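Local coordinates for hypothetical Thioesterase Protein SP_1851 (Streptococcus pneumoniae serotype 4, PDB 4XY5), which probably hydrolyses thioesters as a PaaI-like member of the hotdog-fold thioesterase superfamily, although its natural substrate is not established, at residues F15-E19 against V30-V35. The protein carries 1 engineered substitution. Numbering follows the deposited sequence.
Sequences FENYE and VTTKVV
N17 and K33 give a worked example of how an amide side chain can extend a β-ladder ahead of the start of a strand. The carboxamide of N17 lies against the backbone of K33 and uses both of its ends: OD1 accepts from K33 N at 2.8 Å on a carbonyl lone pair, while ND2 gives a nearly straight bond to K33 O at 3.1 Å, with that oxygen almost in the amide plane. Two bonds to one residue fix the rotation of the amide. CG sits between the backbone N and the carbonyl carbon of N17 (chi1 69°), which turns the group to the strand edge.

T32 comes in at about a right angle to the N17 side chain. Its OG1, anti to the backbone N (chi1 -171°), donates to N17 O at 2.7 Å from above the carbonyl plane. Two residues on from N17, the backbone ladder itself begins: E19 and T31 form an antiparallel hydrogen-bonded pair, E19 N to T31 O at 2.9 Å and T31 N to E19 O at 2.8 Å, and on the side of the sheet they share T31 OG1 rests against E19 CB. Apolar packing comes from V30, whose CG1 reaches Y18 CB and meets the F15 ring at its edge. The Y18 ring leads elsewhere, stacking on F9 of the second subunit, and its OH is hydrogen-bonded to F9 N of that subunit.

The N17 amide thus takes the place of a backbone partner for K33, and the T32 hydroxyl satisfies the N17 carbonyl, consistent with the loop being held along 27-33 in the hotdog sheet before strand 19-24 begins.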
loop_
_atom_site.group_PDB
_atom_site.type_symbol
_atom_site.label_atom_id
_atom_site.label_comp_id
_atom_site.label_asym_id
_atom_site.label_seq_id
_atom_site.Cartn_x
_atom_site.Cartn_y
_atom_site.Cartn_z
ATOM N N PHE A 15 15.313 -17.729 -2.135
ATOM C CA PHE A 15 15.703 -18.492 -3.330
ATOM C C PHE A 15 17.036 -19.232 -3.215
ATOM O O PHE A 15 17.815 -19.279 -4.171
ATOM C CB PHE A 15 15.733 -17.596 -4.564
ATOM C CG PHE A 15 14.378 -17.015 -4.916
ATOM C CD1 PHE A 15 13.435 -17.792 -5.574
ATOM C CD2 PHE A 15 14.054 -15.714 -4.564
ATOM C CE1 PHE A 15 12.187 -17.279 -5.894
ATOM C CE2 PHE A 15 12.808 -15.186 -4.881
ATOM C CZ PHE A 15 11.873 -15.967 -5.544
ATOM N N GLU A 16 17.278 -19.837 -2.061
ATOM C CA GLU A 16 18.370 -20.798 -1.935
ATOM C C GLU A 16 18.022 -22.067 -2.709
ATOM O O GLU A 16 18.907 -22.813 -3.139
ATOM C CB GLU A 16 18.648 -21.099 -0.466
ATOM C CG GLU A 16 19.177 -19.881 0.275
ATOM C CD GLU A 16 19.796 -20.204 1.618
ATOM O OE1 GLU A 16 20.507 -19.328 2.154
ATOM O OE2 GLU A 16 19.566 -21.314 2.143
ATOM N N ASN A 17 16.722 -22.289 -2.889
ATOM C CA ASN A 17 16.203 -23.332 -3.771
ATOM C C ASN A 17 14.965 -22.771 -4.450
ATOM O O ASN A 17 14.308 -21.907 -3.885
ATOM C CB ASN A 17 15.846 -24.607 -3.001
ATOM C CG ASN A 17 14.639 -24.429 -2.090
ATOM O OD1 ASN A 17 13.477 -24.547 -2.528
ATOM N ND2 ASN A 17 14.900 -24.143 -0.811
ATOM N N TYR A 18 14.651 -23.261 -5.646
ATOM C CA TYR A 18 13.404 -22.880 -6.323
ATOM C C TYR A 18 13.208 -23.732 -7.568
ATOM O O TYR A 18 14.156 -24.331 -8.072
ATOM C CB TYR A 18 13.391 -21.389 -6.700
ATOM C CG TYR A 18 14.399 -20.980 -7.754
ATOM C CD1 TYR A 18 14.077 -21.013 -9.110
ATOM C CD2 TYR A 18 15.680 -20.552 -7.391
ATOM C CE1 TYR A 18 15.012 -20.638 -10.078
ATOM C CE2 TYR A 18 16.608 -20.175 -8.345
ATOM C CZ TYR A 18 16.275 -20.224 -9.679
ATOM O OH TYR A 18 17.210 -19.846 -10.616
ATOM N N GLU A 19 11.963 -23.795 -8.035
ATOM C CA GLU A 19 11.613 -24.423 -9.298
ATOM C C GLU A 19 10.721 -23.475 -10.071
ATOM O O GLU A 19 9.687 -23.073 -9.556
ATOM C CB GLU A 19 10.881 -25.750 -9.070
ATOM C CG GLU A 19 11.689 -26.798 -8.320
ATOM C CD GLU A 19 12.710 -27.467 -9.206
ATOM O OE1 GLU A 19 12.615 -27.290 -10.443
ATOM O OE2 GLU A 19 13.605 -28.162 -8.666
ATOM N N VAL A 30 6.283 -20.155 -9.585
ATOM C CA VAL A 30 7.564 -20.635 -9.053
ATOM C C VAL A 30 7.311 -21.283 -7.703
ATOM O O VAL A 30 6.528 -20.759 -6.914
ATOM C CB VAL A 30 8.590 -19.488 -8.900
ATOM C CG1 VAL A 30 9.875 -19.979 -8.221
ATOM C CG2 VAL A 30 8.892 -18.849 -10.252
ATOM N N THR A 31 7.963 -22.415 -7.431
ATOM C CA THR A 31 7.839 -23.045 -6.124
ATOM C C THR A 31 9.171 -22.975 -5.366
ATOM O O THR A 31 10.237 -22.847 -5.969
ATOM C CB THR A 31 7.371 -24.507 -6.227
ATOM O OG1 THR A 31 8.354 -25.282 -6.920
ATOM C CG2 THR A 31 6.032 -24.585 -6.959
ATOM N N THR A 32 9.096 -23.016 -4.041
ATOM C CA THR A 32 10.297 -22.935 -3.219
ATOM C C THR A 32 10.006 -23.539 -1.856
ATOM O O THR A 32 8.868 -23.506 -1.385
ATOM C CB THR A 32 10.801 -21.474 -3.060
ATOM O OG1 THR A 32 12.083 -21.477 -2.422
ATOM C CG2 THR A 32 9.834 -20.621 -2.235
ATOM N N LYS A 33 11.031 -24.106 -1.228
ATOM C CA LYS A 33 10.856 -24.711 0.083
ATOM C C LYS A 33 11.416 -23.809 1.163
ATOM O O LYS A 33 12.553 -23.357 1.053
ATOM C CB LYS A 33 11.547 -26.078 0.166
ATOM C CG LYS A 33 11.140 -26.845 1.422
ATOM C CD LYS A 33 11.812 -28.202 1.502
ATOM C CE LYS A 33 13.303 -28.058 1.661
ATOM N NZ LYS A 33 13.953 -29.382 1.847
ATOM N N VAL A 34 10.614 -23.568 2.200
ATOM C CA VAL A 34 11.021 -22.731 3.326
ATOM C C VAL A 34 12.130 -23.440 4.109
ATOM O O VAL A 34 11.997 -24.611 4.473
ATOM C CB VAL A 34 9.832 -22.415 4.250
ATOM C CG1 VAL A 34 10.245 -21.487 5.379
ATOM C CG2 VAL A 34 8.689 -21.787 3.451
ATOM N N VAL A 35 13.234 -22.736 4.338
ATOM C CA VAL A 35 14.376 -23.309 5.038
ATOM C C VAL A 35 14.757 -22.394 6.200
ATOM O O VAL A 35 14.098 -21.366 6.430
ATOM C CB VAL A 35 15.578 -23.533 4.086
ATOM C CG1 VAL A 35 15.272 -24.671 3.117
ATOM C CG2 VAL A 35 15.919 -22.263 3.318
#